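Local coordinates for projannalysin (Methanocaldococcus jannaschii, PDB 4JIX), which is the zymogen form of a minimal soluble zinc metallopeptidase, a minigluzincin that probably hydrolyses peptide bonds once activated, at residues A[10-15]-A[63-68]; A[21-26]-A[68-73]; A[14-19]-A[27-32]. The protein carries 1 engineered substitution. All coordinates share one frame; numbering follows the deposited sequence.

Interaction 1 (A[10-15]-A[63-68]); sequences KDIKDI and ELLHYI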
loop_
_atom_site.group_PDB
_atom_site.type_symbol
_atom_site.label_atom_id
_atom_site.label_comp_id
_atom_site.label_asym_id
_atom_site.label_seq_id
_atom_site.Cartn_x
_atom_site.Cartn_y
_atom_site.Cartn_z
ATOM N N LYS A 10 7.025 -8.771 17.486
ATOM C CA LYS A 10 5.884 -9.481 18.060
ATOM C C LYS A 10 5.455 -10.551 17.065
ATOM O O LYS A 10 5.433 -10.277 15.863
ATOM C CB LYS A 10 4.725 -8.502 18.358
ATOM C CG LYS A 10 3.602 -9.104 19.212
ATOM C CD LYS A 10 2.472 -8.116 19.503
ATOM C CE LYS A 10 2.720 -7.259 20.726
ATOM N NZ LYS A 10 1.791 -6.098 20.788
ATOM N N ASP A 11 5.171 -11.767 17.545
ATOM C CA ASP A 11 4.720 -12.865 16.690
ATOM C C ASP A 11 3.401 -12.480 16.036
ATOM O O ASP A 11 2.545 -11.870 16.687
ATOM C CB ASP A 11 4.570 -14.160 17.488
ATOM C CG ASP A 11 4.574 -15.405 16.625
ATOM O OD1 ASP A 11 3.542 -15.674 15.960
ATOM O OD2 ASP A 11 5.592 -16.134 16.644
ATOM N N ILE A 12 3.257 -12.792 14.742
ATOM C CA ILE A 12 2.070 -12.461 13.958
ATOM C C ILE A 12 0.786 -12.981 14.643
ATOM O O ILE A 12 -0.189 -12.240 14.703
ATOM C CB ILE A 12 2.206 -12.944 12.482
ATOM C CG1 ILE A 12 1.098 -12.371 11.580
ATOM C CG2 ILE A 12 2.381 -14.468 12.344
ATOM C CD1 ILE A 12 1.246 -10.814 11.332
ATOM N N LYS A 13 0.823 -14.196 15.228
ATOM C CA LYS A 13 -0.318 -14.797 15.930
ATOM C C LYS A 13 -0.727 -13.948 17.143
ATOM O O LYS A 13 -1.920 -13.799 17.397
ATOM C CB LYS A 13 -0.017 -16.250 16.358
ATOM C CG LYS A 13 0.597 -17.150 15.268
ATOM C CD LYS A 13 -0.305 -17.397 14.042
ATOM C CE LYS A 13 0.499 -17.813 12.831
ATOM N NZ LYS A 13 -0.356 -18.393 11.763
ATOM N N ASP A 14 0.253 -13.345 17.850
ATOM C CA ASP A 14 -0.005 -12.470 19.000
ATOM C C ASP A 14 -0.682 -11.170 18.564
ATOM O O ASP A 14 -1.564 -10.688 19.282
ATOM C CB ASP A 14 1.291 -12.161 19.771
ATOM C CG ASP A 14 1.951 -13.357 20.440
ATOM O OD1 ASP A 14 3.162 -13.266 20.755
ATOM O OD2 ASP A 14 1.248 -14.364 20.695
ATOM N N ILE A 15 -0.279 -10.598 17.398
ATOM C CA ILE A 15 -0.894 -9.383 16.868
ATOM C C ILE A 15 -2.379 -9.681 16.559
ATOM O O ILE A 15 -3.261 -8.902 16.943
ATOM C CB ILE A 15 -0.145 -8.814 15.618
ATOM C CG1 ILE A 15 1.351 -8.495 15.937
ATOM C CG2 ILE A 15 -0.877 -7.581 15.062
ATOM C CD1 ILE A 15 2.257 -8.173 14.676
ATOM N N GLU A 63 3.075 -1.645 13.735
ATOM C CA GLU A 63 2.031 -0.651 13.514
ATOM C C GLU A 63 1.285 -0.908 12.177
ATOM O O GLU A 63 0.049 -0.860 12.158
ATOM C CB GLU A 63 2.622 0.764 13.524
ATOM C CG GLU A 63 1.619 1.820 13.070
ATOM C CD GLU A 63 2.169 3.215 12.876
ATOM O OE1 GLU A 63 1.692 4.131 13.581
ATOM O OE2 GLU A 63 3.073 3.398 12.029
ATOM N N LEU A 64 2.028 -1.208 11.080
ATOM C CA LEU A 64 1.385 -1.458 9.778
ATOM C C LEU A 64 0.658 -2.783 9.780
ATOM O O LEU A 64 -0.454 -2.855 9.271
ATOM C CB LEU A 64 2.381 -1.399 8.595
ATOM C CG LEU A 64 3.321 -0.180 8.500
ATOM C CD1 LEU A 64 4.054 -0.178 7.169
ATOM C CD2 LEU A 64 2.569 1.156 8.689
ATOM N N LEU A 65 1.252 -3.821 10.375
ATOM C CA LEU A 65 0.617 -5.150 10.443
ATOM C C LEU A 65 -0.676 -5.107 11.257
ATOM O O LEU A 65 -1.658 -5.718 10.859
ATOM C CB LEU A 65 1.576 -6.202 11.038
ATOM C CG LEU A 65 2.818 -6.528 10.200
ATOM C CD1 LEU A 65 3.756 -7.451 10.962
ATOM C CD2 LEU A 65 2.442 -7.142 8.831
ATOM N N HIS A 66 -0.663 -4.386 12.399
ATOM C CA HIS A 66 -1.828 -4.217 13.271
ATOM C C HIS A 66 -2.989 -3.557 12.502
ATOM O O HIS A 66 -4.122 -4.017 12.599
ATOM C CB HIS A 66 -1.453 -3.371 14.510
ATOM C CG HIS A 66 -2.631 -2.991 15.358
ATOM N ND1 HIS A 66 -3.335 -1.819 15.134
ATOM C CD2 HIS A 66 -3.200 -3.650 16.394
ATOM C CE1 HIS A 66 -4.294 -1.795 16.046
ATOM N NE2 HIS A 66 -4.260 -2.880 16.819
ATOM N N TYR A 67 -2.697 -2.475 11.770
ATOM C CA TYR A 67 -3.694 -1.723 11.002
ATOM C C TYR A 67 -4.348 -2.590 9.914
ATOM O O TYR A 67 -5.566 -2.509 9.718
ATOM C CB TYR A 67 -3.056 -0.476 10.347
ATOM C CG TYR A 67 -4.083 0.425 9.683
ATOM C CD1 TYR A 67 -4.749 1.413 10.409
ATOM C CD2 TYR A 67 -4.426 0.256 8.340
ATOM C CE1 TYR A 67 -5.724 2.216 9.815
ATOM C CE2 TYR A 67 -5.398 1.057 7.734
ATOM C CZ TYR A 67 -6.036 2.041 8.476
ATOM O OH TYR A 67 -7.003 2.827 7.898
ATOM N N ILE A 68 -3.525 -3.373 9.190
ATOM C CA ILE A 68 -3.939 -4.252 8.089
ATOM C C ILE A 68 -4.878 -5.348 8.637
ATOM O O ILE A 68 -5.944 -5.573 8.069
ATOM C CB ILE A 68 -2.673 -4.850 7.394
ATOM C CG1 ILE A 68 -1.938 -3.789 6.528
ATOM C CG2 ILE A 68 -2.999 -6.097 6.565
ATOM C CD1 ILE A 68 -0.420 -4.204 6.194
#

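Interaction 2 (A[21-26]-A[68-73]); sequences ISLNIN and IILHEL. With ZN (zinc ion), chain C.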
loop_
_atom_site.group_PDB
_atom_site.type_symbol
_atom_site.label_atom_id
_atom_site.label_comp_id
_atom_site.label_asym_id
_atom_site.label_seq_id
_atom_site.Cartn_x
_atom_site.Cartn_y
_atom_site.Cartn_z
ATOM N N ILE A 21 -9.244 -9.979 20.634
ATOM C CA ILE A 21 -9.637 -9.653 22.013
ATOM C C ILE A 21 -10.245 -8.233 22.062
ATOM O O ILE A 21 -11.373 -8.101 22.531
ATOM C CB ILE A 21 -8.481 -9.838 23.052
ATOM C CG1 ILE A 21 -8.162 -11.343 23.243
ATOM C CG2 ILE A 21 -8.848 -9.206 24.427
ATOM C CD1 ILE A 21 -6.751 -11.688 23.950
ATOM N N SER A 22 -9.534 -7.197 21.520
ATOM C CA SER A 22 -10.003 -5.801 21.552
ATOM C C SER A 22 -11.326 -5.619 20.789
ATOM O O SER A 22 -12.174 -4.842 21.229
ATOM C CB SER A 22 -8.937 -4.842 21.023
ATOM O OG SER A 22 -8.749 -4.997 19.623
ATOM N N LEU A 23 -11.532 -6.375 19.689
ATOM C CA LEU A 23 -12.778 -6.311 18.920
ATOM C C LEU A 23 -13.868 -7.206 19.499
ATOM O O LEU A 23 -14.996 -7.164 19.012
ATOM C CB LEU A 23 -12.549 -6.690 17.448
ATOM C CG LEU A 23 -11.913 -5.627 16.542
ATOM C CD1 LEU A 23 -11.638 -6.213 15.164
ATOM C CD2 LEU A 23 -12.811 -4.377 16.413
ATOM N N ASN A 24 -13.548 -8.007 20.536
ATOM C CA ASN A 24 -14.470 -8.949 21.202
ATOM C C ASN A 24 -15.038 -9.995 20.200
ATOM O O ASN A 24 -16.248 -10.243 20.149
ATOM C CB ASN A 24 -15.600 -8.212 21.947
ATOM C CG ASN A 24 -16.355 -9.065 22.946
ATOM O OD1 ASN A 24 -15.780 -9.867 23.691
ATOM N ND2 ASN A 24 -17.669 -8.909 22.980
ATOM N N ILE A 25 -14.149 -10.583 19.387
ATOM C CA ILE A 25 -14.516 -11.637 18.430
ATOM C C ILE A 25 -14.156 -12.995 19.071
ATOM O O ILE A 25 -12.967 -13.266 19.321
ATOM C CB ILE A 25 -13.817 -11.442 17.042
ATOM C CG1 ILE A 25 -14.252 -10.128 16.325
ATOM C CG2 ILE A 25 -14.027 -12.673 16.125
ATOM C CD1 ILE A 25 -13.290 -9.671 15.147
ATOM N N ASN A 26 -15.166 -13.840 19.344
ATOM C CA ASN A 26 -14.904 -15.176 19.889
ATOM C C ASN A 26 -15.139 -16.259 18.831
ATOM O O ASN A 26 -15.132 -17.449 19.150
ATOM C CB ASN A 26 -15.694 -15.498 21.166
ATOM C CG ASN A 26 -15.170 -16.761 21.854
ATOM O OD1 ASN A 26 -13.959 -17.018 21.907
ATOM N ND2 ASN A 26 -16.060 -17.629 22.298
ATOM N N ILE A 68 -3.525 -3.373 9.190
ATOM C CA ILE A 68 -3.939 -4.252 8.089
ATOM C C ILE A 68 -4.878 -5.348 8.637
ATOM O O ILE A 68 -5.944 -5.573 8.069
ATOM C CB ILE A 68 -2.673 -4.850 7.394
ATOM C CG1 ILE A 68 -1.938 -3.789 6.528
ATOM C CG2 ILE A 68 -2.999 -6.097 6.565
ATOM C CD1 ILE A 68 -0.420 -4.204 6.194
ATOM N N ILE A 69 -4.460 -6.025 9.722
ATOM C CA ILE A 69 -5.236 -7.097 10.355
ATOM C C ILE A 69 -6.529 -6.510 10.930
ATOM O O ILE A 69 -7.582 -7.132 10.781
ATOM C CB ILE A 69 -4.401 -7.853 11.426
ATOM C CG1 ILE A 69 -3.209 -8.601 10.776
ATOM C CG2 ILE A 69 -5.280 -8.837 12.233
ATOM C CD1 ILE A 69 -2.048 -8.950 11.767
ATOM N N LEU A 70 -6.446 -5.330 11.598
ATOM C CA LEU A 70 -7.608 -4.623 12.149
ATOM C C LEU A 70 -8.641 -4.372 11.050
ATOM O O LEU A 70 -9.826 -4.594 11.281
ATOM C CB LEU A 70 -7.196 -3.285 12.792
ATOM C CG LEU A 70 -8.310 -2.424 13.424
ATOM C CD1 LEU A 70 -8.946 -3.095 14.673
ATOM C CD2 LEU A 70 -7.788 -1.027 13.781
ATOM N N HIS A 71 -8.197 -3.929 9.866
ATOM C CA HIS A 71 -9.111 -3.692 8.740
ATOM C C HIS A 71 -9.916 -4.968 8.415
ATOM O O HIS A 71 -11.140 -4.916 8.342
ATOM C CB HIS A 71 -8.348 -3.219 7.474
ATOM C CG HIS A 71 -9.265 -2.891 6.326
ATOM N ND1 HIS A 71 -9.655 -1.591 6.062
ATOM C CD2 HIS A 71 -9.872 -3.718 5.443
ATOM C CE1 HIS A 71 -10.454 -1.659 5.003
ATOM N NE2 HIS A 71 -10.645 -2.928 4.617
ATOM N N GLU A 72 -9.229 -6.098 8.214
ATOM C CA GLU A 72 -9.914 -7.354 7.856
ATOM C C GLU A 72 -10.868 -7.846 8.936
ATOM O O GLU A 72 -11.919 -8.414 8.625
ATOM C CB GLU A 72 -8.897 -8.476 7.596
ATOM C CG GLU A 72 -7.766 -8.106 6.656
ATOM C CD GLU A 72 -8.205 -7.676 5.278
ATOM O OE1 GLU A 72 -9.348 -7.990 4.878
ATOM O OE2 GLU A 72 -7.414 -6.975 4.613
ATOM N N LEU A 73 -10.449 -7.707 10.201
ATOM C CA LEU A 73 -11.217 -8.241 11.305
ATOM C C LEU A 73 -12.407 -7.353 11.655
ATOM O O LEU A 73 -13.397 -7.887 12.147
ATOM C CB LEU A 73 -10.322 -8.568 12.515
ATOM C CG LEU A 73 -9.315 -9.735 12.275
ATOM C CD1 LEU A 73 -8.530 -10.060 13.527
ATOM C CD2 LEU A 73 -10.024 -11.024 11.760
HETATM ZN ZN ZN C . -12.051 -3.605 3.236
HETATM O O HOH W 1 -10.787 -2.870 1.616
#

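Interaction 3 (A[14-19]-A[27-32]); sequences DIVNEI and ESINIE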
loop_
_atom_site.group_PDB
_atom_site.type_symbol
_atom_site.label_atom_id
_atom_site.label_comp_id
_atom_site.label_asym_id
_atom_site.label_seq_id
_atom_site.Cartn_x
_atom_site.Cartn_y
_atom_site.Cartn_z
ATOM N N ASP A 14 0.253 -13.345 17.850
ATOM C CA ASP A 14 -0.005 -12.470 19.000
ATOM C C ASP A 14 -0.682 -11.170 18.564
ATOM O O ASP A 14 -1.564 -10.688 19.282
ATOM C CB ASP A 14 1.291 -12.161 19.771
ATOM C CG ASP A 14 1.951 -13.357 20.440
ATOM O OD1 ASP A 14 3.162 -13.266 20.755
ATOM O OD2 ASP A 14 1.248 -14.364 20.695
ATOM N N ILE A 15 -0.279 -10.598 17.398
ATOM C CA ILE A 15 -0.894 -9.383 16.868
ATOM C C ILE A 15 -2.379 -9.681 16.559
ATOM O O ILE A 15 -3.261 -8.902 16.943
ATOM C CB ILE A 15 -0.145 -8.814 15.618
ATOM C CG1 ILE A 15 1.351 -8.495 15.937
ATOM C CG2 ILE A 15 -0.877 -7.581 15.062
ATOM C CD1 ILE A 15 2.257 -8.173 14.676
ATOM N N VAL A 16 -2.644 -10.811 15.871
ATOM C CA VAL A 16 -4.002 -11.247 15.511
ATOM C C VAL A 16 -4.856 -11.436 16.780
ATOM O O VAL A 16 -5.947 -10.869 16.853
ATOM C CB VAL A 16 -4.012 -12.523 14.618
ATOM C CG1 VAL A 16 -5.442 -12.992 14.338
ATOM C CG2 VAL A 16 -3.276 -12.277 13.300
ATOM N N ASN A 17 -4.351 -12.194 17.780
ATOM C CA ASN A 17 -5.095 -12.499 19.005
ATOM C C ASN A 17 -5.449 -11.244 19.809
ATOM O O ASN A 17 -6.560 -11.166 20.324
ATOM C CB ASN A 17 -4.346 -13.522 19.877
ATOM C CG ASN A 17 -4.342 -14.897 19.246
ATOM O OD1 ASN A 17 -5.130 -15.201 18.355
ATOM N ND2 ASN A 17 -3.443 -15.756 19.661
ATOM N N GLU A 18 -4.546 -10.252 19.862
ATOM C CA GLU A 18 -4.773 -8.987 20.561
ATOM C C GLU A 18 -5.945 -8.208 19.928
ATOM O O GLU A 18 -6.749 -7.618 20.648
ATOM C CB GLU A 18 -3.493 -8.137 20.552
ATOM C CG GLU A 18 -2.497 -8.542 21.629
ATOM C CD GLU A 18 -1.100 -7.947 21.542
ATOM O OE1 GLU A 18 -0.853 -7.107 20.647
ATOM O OE2 GLU A 18 -0.246 -8.333 22.375
ATOM N N ILE A 19 -6.054 -8.238 18.590
ATOM C CA ILE A 19 -7.132 -7.563 17.846
ATOM C C ILE A 19 -8.453 -8.322 18.044
ATOM O O ILE A 19 -9.478 -7.687 18.298
ATOM C CB ILE A 19 -6.762 -7.367 16.352
ATOM C CG1 ILE A 19 -5.586 -6.366 16.233
ATOM C CG2 ILE A 19 -7.967 -6.886 15.509
ATOM C CD1 ILE A 19 -4.747 -6.472 14.917
ATOM N N GLU A 27 -15.338 -15.868 17.571
ATOM C CA GLU A 27 -15.457 -16.877 16.531
ATOM C C GLU A 27 -14.056 -17.298 16.159
ATOM O O GLU A 27 -13.159 -16.456 16.100
ATOM C CB GLU A 27 -16.219 -16.344 15.303
ATOM C CG GLU A 27 -17.721 -16.340 15.494
ATOM C CD GLU A 27 -18.433 -15.681 14.336
ATOM O OE1 GLU A 27 -18.464 -14.429 14.286
ATOM O OE2 GLU A 27 -18.900 -16.419 13.439
ATOM N N SER A 28 -13.863 -18.590 15.917
ATOM C CA SER A 28 -12.571 -19.142 15.523
ATOM C C SER A 28 -12.200 -18.701 14.099
ATOM O O SER A 28 -13.080 -18.574 13.247
ATOM C CB SER A 28 -12.627 -20.670 15.591
ATOM O OG SER A 28 -11.495 -21.221 16.233
ATOM N N ILE A 29 -10.914 -18.433 13.845
ATOM C CA ILE A 29 -10.461 -18.081 12.493
ATOM C C ILE A 29 -9.218 -18.901 12.139
ATOM O O ILE A 29 -8.529 -19.429 13.022
ATOM C CB ILE A 29 -10.206 -16.559 12.269
ATOM C CG1 ILE A 29 -9.077 -16.003 13.171
ATOM C CG2 ILE A 29 -11.486 -15.737 12.371
ATOM C CD1 ILE A 29 -8.359 -14.723 12.594
ATOM N N ASN A 30 -8.951 -19.010 10.845
ATOM C CA ASN A 30 -7.746 -19.632 10.324
ATOM C C ASN A 30 -6.823 -18.512 9.894
ATOM O O ASN A 30 -7.303 -17.490 9.404
ATOM C CB ASN A 30 -8.074 -20.573 9.154
ATOM C CG ASN A 30 -8.990 -21.692 9.564
ATOM O OD1 ASN A 30 -8.644 -22.529 10.402
ATOM N ND2 ASN A 30 -10.200 -21.696 9.019
ATOM N N ILE A 31 -5.517 -18.672 10.106
ATOM C CA ILE A 31 -4.524 -17.679 9.688
ATOM C C ILE A 31 -3.624 -18.336 8.648
ATOM O O ILE A 31 -3.016 -19.369 8.934
ATOM C CB ILE A 31 -3.704 -17.093 10.872
ATOM C CG1 ILE A 31 -4.614 -16.564 11.999
ATOM C CG2 ILE A 31 -2.723 -16.008 10.374
ATOM C CD1 ILE A 31 -3.931 -16.469 13.343
ATOM N N GLU A 32 -3.561 -17.753 7.442
ATOM C CA GLU A 32 -2.720 -18.258 6.357
ATOM C C GLU A 32 -1.711 -17.192 5.949
ATOM O O GLU A 32 -2.105 -16.129 5.474
ATOM C CB GLU A 32 -3.564 -18.674 5.138
ATOM C CG GLU A 32 -4.202 -20.042 5.224
ATOM C CD GLU A 32 -4.849 -20.517 3.934
ATOM O OE1 GLU A 32 -4.713 -19.831 2.894
ATOM O OE2 GLU A 32 -5.490 -21.591 3.964
#

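Interaction 1 (A[10-15]-A[63-68])
Ile-15 and His-66 mark the nearest approach of the two helical backbones, their CA atoms 6.4 Å apart, and only apolar contacts bridge the gap. The CG1-CD1 arm of Ile-15 lies beside its backbone N (chi1 -58°), which leaves the CG2 methyl opposite that N: CG2 settles on the backbone of the facing helix, 3.9 Å from His-66 CA, while CD1 lies 4.1 Å from Leu-65 CD1, the two side chains meeting at about a right angle. The same leucine methyl is approached by Ile-12 CD1 at 4.2 Å, from one turn earlier. A branched residue suits such a place because it can fill two directions at once; with an alanine here the backbone at His-66 would probably lose the methyl that covers it, Leu-65 CD1 would keep only Ile-12 of the two, and a gap would open between the helices. Asp-11 is the N-cap: its OD1 accepts from Lys-13 N at 3.2 Å through the anti lone pair, satisfying an amide of the first turn. Helix 12-22 rests on helix 62-78, with Ile-12 and Ile-15 also meeting Ile-69; Ile-12 touches Ile-33 of strand 30-34, and Leu-64 and Tyr-67 pack on helix 97-111.

Interaction 2 (A[21-26]-A[68-73])
Leu-23 and Leu-73 cross obliquely, the CD1 methyl of Leu-23 coming to 3.8 Å from Leu-73 CB and thus meeting the root of the other side chain. With chi1 at -78°, Leu-23 has its CG beside its own backbone N, and CD1 also meets Leu-70 CD1 at 4.1 Å. Leu-70 reaches it because its CG is turned opposite the backbone N (chi1 -180°), bringing its end closer than the direction of its CB would suggest. Ile-25 likewise slants across Leu-73: its CD1 is 4.1 Å from Leu-73 CB and 3.5 Å from Leu-73 O, one methyl covering both side chain and backbone. Leucine and isoleucine suit this buried seam because their branched ends carry methyls far enough to meet Leu-73 CB and Leu-70 CD1, with no polar side chain among them. Asn-24, with its positive phi of 59°, closes the preceding helix in a Schellman motif, a shape asparagine tolerates well; the chain turns sharply there, and Ile-25 comes to lie beside Leu-23. His-71 directs its CB away from this contact; its NE2 binds the zinc ion at 2.1 Å, with His-75, His-83 and a water among the further ligands, and with Glu-72 it begins the HExxH motif. Helix 62-78 carries packing and metal site on different faces: Leu-73 also touches Leu-20 of helix 12-22, Glu-72 meets strands 41-44 and 49-53, and Ile-112 of the second subunit packs on His-71.

Interaction 3 (A[14-19]-A[27-32])
The bond from Glu-18 N to Asp-14 O, 3.1 Å long, belongs to the helical turn that presents Val-16 to Ile-29 and Ile-31; the contact itself is wholly apolar. Val-16 works mainly through its CG1 methyl. This stands opposite the backbone N (chi1 176°) and meets two isoleucine ends, Ile-29 CD1 at 3.8 Å and Ile-31 CD1 at 3.9 Å, the side chains of each pair meeting tip to tip. Ile-31 CD1 also comes to 4.1 Å from Val-16 CB. The two isoleucines, two residues apart on an extended chain, both direct their CB toward the helix, and their long arms span the rest: even the nearest CA atoms, those of Val-16 and Ile-31, are 8.7 Å apart. Ile-29 makes its reach with CG1 between the backbone N and the carbonyl carbon (chi1 63°), whereas Ile-31 has CG1 beside the backbone N, opposite the carbonyl carbon. Beta-branched isoleucines suit extended backbone and have the length to reach across; valine, also beta-branched, offers a compact methyl that meets both ends. Helix 12-22 covers one side of strand 30-34, outermost in this chain's sheet; Asn-30 and Glu-32 bond by their backbones to strand 49-53, Val-16 and Ile-29 both touch its Leu-50, and Ile-29 reaches Phe-76 of helix 62-78.

All three interactions use helix 12-22, from its start in interaction 1 through its middle in interaction 3 to its end and the following loop in interaction 2. Their centres lie 8 to 11 Å apart, 2 and 3 being the closest pair. Interactions 1 and 2 join this helix to successive turns of helix 62-78, with Ile-68 common to both segments, and along the chain their segments alternate. Interaction 3 is the local one, turning back onto strand 30-34, outermost in this chain's sheet. Ile-69 ties them together, touching Ile-12, Ile-15, Val-16 and Ile-19. In this small metallopeptidase fold helix 12-22 packs against both the zinc-binding helix 62-78 and the mixed sheet, which also touch each other directly.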